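Local coordinates for PE family protein PE8 (Mycobacterium tuberculosis, PDB 5XFS) that as a whole protein promotes the survival of recombinant Mycobacterium within macrophages by regulating host inflammatory cytokine production and inhibiting late apoptosis of the cell, at residues L16-M30 with Q75-S88. Sequence-based numbering, arbitrary orientation.
Sequences LTAAAAQLGTIGAAM and QAMHDMFVNTLGIS
Leu-16 meets Leu-85 methyl to methyl, CD2 against CD1 at 3.8 Å, the two branched chains crossing at a slant, while its other methyl, CD1, rests near the backbone O and CB of Ser-88, just past the helix end. One turn on, Ala-19 and Ala-20 are small enough to let Leu-85 reach the backbone: with CG anti to its own N (chi1 173°), Leu-85 lays CD2 3.5 Å from Ala-20 N. The methyl of Ala-20 in turn lies 3.9 Å from Gly-86 CA, and with no side chain on Gly-86 the CA atoms of this pair come within 5.1 Å. Both segments belong to the long helices 13-36 and 51-87, the antiparallel hairpin of the N-terminal PE domain; their axes approach to 8.3 Å, with 161° between N-to-C directions. Beta-branched Val-82 turns CG2 to Leu-23 CB and CG1 to Ala-20 O, and Leu-23 brings CD1 to the edge of the Phe-81 ring. Leu-23 O lies at the His-78 ring edge without a hydrogen bond to NE2; ND1 bonds an aromatic side chain of another protein's chain. Gly-27 leaves space for this imidazole, and the long side chain of Gln-75 reaches toward Gly-27 and the base of Met-30.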
ATOM      1  N   LEU A  16      53.553  -2.958 -41.649  1.00 83.31           N
ATOM      2  CA  LEU A  16      52.926  -1.751 -41.140  1.00 78.70           C
ATOM      3  C   LEU A  16      51.571  -1.605 -41.803  1.00 81.69           C
ATOM      4  O   LEU A  16      50.543  -1.809 -41.169  1.00 82.25           O
ATOM      5  CB  LEU A  16      53.788  -0.528 -41.418  1.00 74.59           C
ATOM      6  CG  LEU A  16      54.635  -0.040 -40.244  1.00 74.93           C
ATOM      7  CD1 LEU A  16      55.464   1.166 -40.642  1.00 73.04           C
ATOM      8  CD2 LEU A  16      53.756   0.291 -39.053  1.00 73.70           C
ATOM      9  N   THR A  17      51.571  -1.262 -43.087  1.00 83.93           N
ATOM     10  CA  THR A  17      50.323  -1.118 -43.829  1.00 82.85           C
ATOM     11  C   THR A  17      49.368  -2.279 -43.566  1.00 81.70           C
ATOM     12  O   THR A  17      48.146  -2.095 -43.624  1.00 83.07           O
ATOM     13  CB  THR A  17      50.623  -0.980 -45.319  1.00 84.77           C
ATOM     14  OG1 THR A  17      51.747  -1.804 -45.649  1.00 86.00           O
ATOM     15  CG2 THR A  17      50.946   0.478 -45.662  1.00 82.55           C
ATOM     16  N   ALA A  18      49.890  -3.470 -43.263  1.00 80.12           N
ATOM     17  CA  ALA A  18      49.023  -4.563 -42.831  1.00 81.19           C
ATOM     18  C   ALA A  18      48.309  -4.207 -41.534  1.00 78.23           C
ATOM     19  O   ALA A  18      47.080  -4.298 -41.442  1.00 78.22           O
ATOM     20  CB  ALA A  18      49.829  -5.851 -42.661  1.00 80.42           C
ATOM     21  N   ALA A  19      49.070  -3.790 -40.515  1.00 77.91           N
ATOM     22  CA  ALA A  19      48.457  -3.366 -39.258  1.00 72.86           C
ATOM     23  C   ALA A  19      47.523  -2.180 -39.457  1.00 71.57           C
ATOM     24  O   ALA A  19      46.567  -2.005 -38.691  1.00 70.52           O
ATOM     25  CB  ALA A  19      49.541  -3.016 -38.239  1.00 73.43           C
ATOM     26  N   ALA A  20      47.785  -1.351 -40.469  1.00 71.22           N
ATOM     27  CA  ALA A  20      46.874  -0.265 -40.809  1.00 69.78           C
ATOM     28  C   ALA A  20      45.508  -0.804 -41.203  1.00 73.81           C
ATOM     29  O   ALA A  20      44.484  -0.452 -40.605  1.00 70.13           O
ATOM     30  CB  ALA A  20      47.454   0.570 -41.948  1.00 68.36           C
ATOM     31  N   ALA A  21      45.482  -1.667 -42.223  1.00 76.06           N
ATOM     32  CA  ALA A  21      44.218  -2.161 -42.752  1.00 73.14           C
ATOM     33  C   ALA A  21      43.540  -3.114 -41.773  1.00 73.93           C
ATOM     34  O   ALA A  21      42.313  -3.081 -41.615  1.00 78.06           O
ATOM     35  CB  ALA A  21      44.455  -2.834 -44.106  1.00 74.44           C
ATOM     36  N   GLN A  22      44.312  -3.971 -41.102  1.00 72.32           N
ATOM     37  CA  GLN A  22      43.709  -4.871 -40.125  1.00 74.41           C
ATOM     38  C   GLN A  22      43.022  -4.087 -39.013  1.00 69.71           C
ATOM     39  O   GLN A  22      41.938  -4.465 -38.557  1.00 70.20           O
ATOM     40  CB  GLN A  22      44.767  -5.819 -39.556  1.00 82.80           C
ATOM     41  CG  GLN A  22      44.608  -6.139 -38.068  1.00 84.25           C
ATOM     42  CD  GLN A  22      45.588  -7.205 -37.587  1.00 91.60           C
ATOM     43  OE1 GLN A  22      45.378  -8.402 -37.801  1.00 98.41           O
ATOM     44  NE2 GLN A  22      46.662  -6.772 -36.934  1.00 88.95           N
ATOM     45  N   LEU A  23      43.620  -2.979 -38.582  1.00 66.37           N
ATOM     46  CA  LEU A  23      43.016  -2.184 -37.523  1.00 61.11           C
ATOM     47  C   LEU A  23      41.909  -1.263 -38.018  1.00 60.37           C
ATOM     48  O   LEU A  23      41.185  -0.683 -37.198  1.00 58.48           O
ATOM     49  CB  LEU A  23      44.097  -1.373 -36.810  1.00 62.10           C
ATOM     50  CG  LEU A  23      44.824  -2.256 -35.799  1.00 64.07           C
ATOM     51  CD1 LEU A  23      45.914  -1.512 -35.093  1.00 60.51           C
ATOM     52  CD2 LEU A  23      43.800  -2.807 -34.808  1.00 63.87           C
ATOM     53  N   GLY A  24      41.767  -1.101 -39.328  1.00 62.40           N
ATOM     54  CA  GLY A  24      40.685  -0.296 -39.850  1.00 62.90           C
ATOM     55  C   GLY A  24      39.419  -1.110 -39.960  1.00 63.98           C
ATOM     56  O   GLY A  24      38.313  -0.589 -39.793  1.00 63.67           O
ATOM     57  N   THR A  25      39.590  -2.406 -40.241  1.00 65.82           N
ATOM     58  CA  THR A  25      38.482  -3.354 -40.275  1.00 69.35           C
ATOM     59  C   THR A  25      38.008  -3.734 -38.872  1.00 70.11           C
ATOM     60  O   THR A  25      36.907  -4.278 -38.717  1.00 76.31           O
ATOM     61  CB  THR A  25      38.891  -4.605 -41.078  1.00 75.41           C
ATOM     62  OG1 THR A  25      37.724  -5.260 -41.584  1.00 82.47           O
ATOM     63  CG2 THR A  25      39.664  -5.597 -40.231  1.00 74.86           C
ATOM     64  N   ILE A  26      38.814  -3.448 -37.852  1.00 69.70           N
ATOM     65  CA  ILE A  26      38.376  -3.629 -36.478  1.00 63.54           C
ATOM     66  C   ILE A  26      37.596  -2.407 -36.016  1.00 58.70           C
ATOM     67  O   ILE A  26      36.689  -2.513 -35.175  1.00 56.61           O
ATOM     68  CB  ILE A  26      39.602  -3.908 -35.592  1.00 61.01           C
ATOM     69  CG1 ILE A  26      40.195  -5.278 -35.924  1.00 64.04           C
ATOM     70  CG2 ILE A  26      39.243  -3.827 -34.123  1.00 56.98           C
ATOM     71  CD1 ILE A  26      39.201  -6.426 -35.728  1.00 68.44           C
ATOM     72  N   GLY A  27      37.929  -1.233 -36.559  1.00 57.62           N
ATOM     73  CA  GLY A  27      37.192  -0.033 -36.219  1.00 58.75           C
ATOM     74  C   GLY A  27      35.876   0.064 -36.949  1.00 60.37           C
ATOM     75  O   GLY A  27      34.909   0.617 -36.415  1.00 61.88           O
ATOM     76  N   ALA A  28      35.819  -0.457 -38.175  1.00 60.96           N
ATOM     77  CA  ALA A  28      34.536  -0.586 -38.855  1.00 63.53           C
ATOM     78  C   ALA A  28      33.624  -1.539 -38.091  1.00 62.63           C
ATOM     79  O   ALA A  28      32.477  -1.198 -37.786  1.00 62.38           O
ATOM     80  CB  ALA A  28      34.742  -1.060 -40.295  1.00 67.60           C
ATOM     81  N   ALA A  29      34.137  -2.731 -37.746  1.00 65.60           N
ATOM     82  CA  ALA A  29      33.371  -3.694 -36.953  1.00 61.46           C
ATOM     83  C   ALA A  29      32.944  -3.112 -35.612  1.00 57.75           C
ATOM     84  O   ALA A  29      31.924  -3.521 -35.053  1.00 57.18           O
ATOM     85  CB  ALA A  29      34.192  -4.968 -36.738  1.00 62.43           C
ATOM     86  N   MET A  30      33.715  -2.161 -35.080  1.00 57.22           N
ATOM     87  CA  MET A  30      33.346  -1.491 -33.841  1.00 54.51           C
ATOM     88  C   MET A  30      32.289  -0.428 -34.090  1.00 55.16           C
ATOM     89  O   MET A  30      31.298  -0.353 -33.366  1.00 54.64           O
ATOM     90  CB  MET A  30      34.584  -0.878 -33.189  1.00 54.75           C
ATOM     91  CG  MET A  30      34.765  -1.309 -31.745  1.00 56.12           C
ATOM     92  SD  MET A  30      33.645  -0.539 -30.554  1.00 57.99           S
ATOM     93  CE  MET A  30      32.479  -1.864 -30.301  1.00 60.74           C
ATOM     94  N   GLN A  75      35.992   7.236 -32.012  1.00 48.43           N
ATOM     95  CA  GLN A  75      36.289   6.670 -33.323  1.00 49.16           C
ATOM     96  C   GLN A  75      37.045   7.627 -34.225  1.00 52.27           C
ATOM     97  O   GLN A  75      37.873   7.206 -35.019  1.00 56.24           O
ATOM     98  CB  GLN A  75      35.019   6.180 -34.001  1.00 52.47           C
ATOM     99  CG  GLN A  75      34.413   4.962 -33.337  1.00 48.99           C
ATOM    100  CD  GLN A  75      35.262   3.733 -33.519  1.00 49.18           C
ATOM    101  OE1 GLN A  75      35.561   3.340 -34.635  1.00 47.88           O
ATOM    102  NE2 GLN A  75      35.649   3.117 -32.420  1.00 51.37           N
ATOM    103  N   ALA A  76      36.747   8.912 -34.122  1.00 59.61           N
ATOM    104  CA  ALA A  76      37.461   9.905 -34.920  1.00 51.34           C
ATOM    105  C   ALA A  76      38.953   9.856 -34.642  1.00 50.54           C
ATOM    106  O   ALA A  76      39.771   9.972 -35.562  1.00 61.25           O
ATOM    107  CB  ALA A  76      36.911  11.300 -34.638  1.00 53.03           C
ATOM    108  N   MET A  77      39.325   9.663 -33.377  1.00 55.54           N
ATOM    109  CA  MET A  77      40.732   9.625 -33.002  1.00 55.89           C
ATOM    110  C   MET A  77      41.359   8.271 -33.297  1.00 48.34           C
ATOM    111  O   MET A  77      42.560   8.197 -33.566  1.00 48.55           O
ATOM    112  CB  MET A  77      40.874  10.005 -31.530  1.00 56.44           C
ATOM    113  CG  MET A  77      41.989   9.335 -30.773  1.00 55.89           C
ATOM    114  SD  MET A  77      42.203  10.147 -29.178  1.00 62.99           S
ATOM    115  CE  MET A  77      42.662  11.809 -29.692  1.00 65.09           C
ATOM    116  N   HIS A  78      40.571   7.199 -33.280  1.00 47.71           N
ATOM    117  CA  HIS A  78      41.026   5.955 -33.892  1.00 52.39           C
ATOM    118  C   HIS A  78      41.277   6.136 -35.390  1.00 55.47           C
ATOM    119  O   HIS A  78      42.251   5.595 -35.937  1.00 53.41           O
ATOM    120  CB  HIS A  78      40.008   4.849 -33.641  1.00 49.23           C
ATOM    121  CG  HIS A  78      40.078   3.738 -34.641  1.00 48.36           C
ATOM    122  ND1 HIS A  78      40.975   2.697 -34.537  1.00 48.76           N
ATOM    123  CD2 HIS A  78      39.347   3.496 -35.756  1.00 50.49           C
ATOM    124  CE1 HIS A  78      40.797   1.863 -35.547  1.00 51.09           C
ATOM    125  NE2 HIS A  78      39.817   2.326 -36.303  1.00 52.15           N
ATOM    126  N   ASP A  79      40.414   6.906 -36.066  1.00 54.02           N
ATOM    127  CA  ASP A  79      40.595   7.155 -37.491  1.00 51.46           C
ATOM    128  C   ASP A  79      41.900   7.883 -37.773  1.00 55.25           C
ATOM    129  O   ASP A  79      42.486   7.704 -38.853  1.00 54.80           O
ATOM    130  CB  ASP A  79      39.414   7.953 -38.041  1.00 53.71           C
ATOM    131  CG  ASP A  79      38.205   7.076 -38.374  1.00 55.38           C
ATOM    132  OD1 ASP A  79      38.360   5.830 -38.430  1.00 55.33           O
ATOM    133  OD2 ASP A  79      37.101   7.640 -38.572  1.00 57.22           O
ATOM    134  N   MET A  80      42.376   8.702 -36.820  1.00 54.15           N
ATOM    135  CA  MET A  80      43.651   9.384 -37.012  1.00 55.15           C
ATOM    136  C   MET A  80      44.813   8.432 -36.869  1.00 49.99           C
ATOM    137  O   MET A  80      45.818   8.564 -37.576  1.00 50.34           O
ATOM    138  CB  MET A  80      43.840  10.518 -36.015  1.00 50.56           C
ATOM    139  CG  MET A  80      43.329  11.837 -36.445  1.00 51.76           C
ATOM    140  SD  MET A  80      43.047  12.697 -34.919  1.00 57.70           S
ATOM    141  CE  MET A  80      43.023  14.391 -35.425  1.00 55.34           C
ATOM    142  N   PHE A  81      44.718   7.502 -35.929  1.00 48.88           N
ATOM    143  CA  PHE A  81      45.864   6.647 -35.678  1.00 48.46           C
ATOM    144  C   PHE A  81      46.036   5.635 -36.793  1.00 48.25           C
ATOM    145  O   PHE A  81      47.165   5.261 -37.125  1.00 48.20           O
ATOM    146  CB  PHE A  81      45.731   5.955 -34.325  1.00 46.83           C
ATOM    147  CG  PHE A  81      46.721   4.858 -34.121  1.00 46.43           C
ATOM    148  CD1 PHE A  81      48.062   5.135 -33.974  1.00 47.30           C
ATOM    149  CD2 PHE A  81      46.319   3.541 -34.097  1.00 47.24           C
ATOM    150  CE1 PHE A  81      48.988   4.110 -33.804  1.00 47.40           C
ATOM    151  CE2 PHE A  81      47.246   2.518 -33.925  1.00 48.35           C
ATOM    152  CZ  PHE A  81      48.575   2.806 -33.775  1.00 48.42           C
ATOM    153  N   VAL A  82      44.931   5.216 -37.405  1.00 52.15           N
ATOM    154  CA  VAL A  82      45.014   4.276 -38.513  1.00 50.98           C
ATOM    155  C   VAL A  82      45.522   4.980 -39.758  1.00 52.72           C
ATOM    156  O   VAL A  82      46.266   4.401 -40.557  1.00 54.38           O
ATOM    157  CB  VAL A  82      43.646   3.615 -38.736  1.00 52.63           C
ATOM    158  CG1 VAL A  82      43.490   3.177 -40.177  1.00 55.80           C
ATOM    159  CG2 VAL A  82      43.505   2.435 -37.795  1.00 52.39           C
ATOM    160  N   ASN A  83      45.145   6.250 -39.931  1.00 53.06           N
ATOM    161  CA  ASN A  83      45.731   7.067 -40.991  1.00 55.05           C
ATOM    162  C   ASN A  83      47.217   7.276 -40.755  1.00 52.22           C
ATOM    163  O   ASN A  83      48.049   6.965 -41.613  1.00 52.73           O
ATOM    164  CB  ASN A  83      45.019   8.412 -41.064  1.00 58.21           C
ATOM    165  CG  ASN A  83      45.756   9.390 -41.921  1.00 59.17           C
ATOM    166  OD1 ASN A  83      46.084   9.089 -43.065  1.00 59.63           O
ATOM    167  ND2 ASN A  83      46.013  10.569 -41.390  1.00 60.38           N
ATOM    168  N   THR A  84      47.553   7.778 -39.577  1.00 54.18           N
ATOM    169  CA  THR A  84      48.932   8.072 -39.234  1.00 53.25           C
ATOM    170  C   THR A  84      49.829   6.846 -39.254  1.00 49.91           C
ATOM    171  O   THR A  84      50.959   6.921 -39.700  1.00 58.24           O
ATOM    172  CB  THR A  84      49.013   8.738 -37.853  1.00 54.01           C
ATOM    173  OG1 THR A  84      48.764  10.139 -37.989  1.00 57.80           O
ATOM    174  CG2 THR A  84      50.375   8.538 -37.230  1.00 48.75           C
ATOM    175  N   LEU A  85      49.330   5.720 -38.782  1.00 49.89           N
ATOM    176  CA  LEU A  85      50.117   4.504 -38.818  1.00 52.23           C
ATOM    177  C   LEU A  85      50.308   4.108 -40.273  1.00 54.56           C
ATOM    178  O   LEU A  85      51.372   3.671 -40.679  1.00 56.03           O
ATOM    179  CB  LEU A  85      49.400   3.396 -38.059  1.00 54.77           C
ATOM    180  CG  LEU A  85      50.008   2.001 -38.120  1.00 54.64           C
ATOM    181  CD1 LEU A  85      50.991   1.813 -36.982  1.00 54.30           C
ATOM    182  CD2 LEU A  85      48.908   0.961 -38.043  1.00 54.65           C
ATOM    183  N   GLY A  86      49.241   4.260 -41.044  1.00 54.93           N
ATOM    184  CA  GLY A  86      49.214   3.957 -42.460  1.00 58.41           C
ATOM    185  C   GLY A  86      50.131   4.827 -43.284  1.00 64.86           C
ATOM    186  O   GLY A  86      50.733   4.375 -44.251  1.00 70.63           O
ATOM    187  N   ILE A  87      50.233   6.093 -42.904  1.00 61.38           N
ATOM    188  CA  ILE A  87      51.062   7.042 -43.625  1.00 58.09           C
ATOM    189  C   ILE A  87      52.520   6.620 -43.634  1.00 62.46           C
ATOM    190  O   ILE A  87      53.196   6.773 -44.642  1.00 72.51           O
ATOM    191  CB  ILE A  87      50.960   8.447 -43.018  1.00 54.46           C
ATOM    192  CG1 ILE A  87      49.733   9.167 -43.546  1.00 54.93           C
ATOM    193  CG2 ILE A  87      52.182   9.277 -43.356  1.00 58.17           C
ATOM    194  CD1 ILE A  87      49.759  10.647 -43.259  1.00 55.24           C
ATOM    195  N   SER A  88      53.016   6.097 -42.521  1.00 56.48           N
ATOM    196  CA  SER A  88      54.398   5.679 -42.487  1.00 59.02           C
ATOM    197  C   SER A  88      54.571   4.568 -43.504  1.00 69.00           C
ATOM    198  O   SER A  88      53.896   3.549 -43.441  1.00 70.14           O
ATOM    199  CB  SER A  88      54.743   5.157 -41.099  1.00 58.25           C
ATOM    200  OG  SER A  88      54.174   5.970 -40.091  1.00 58.09           O
TER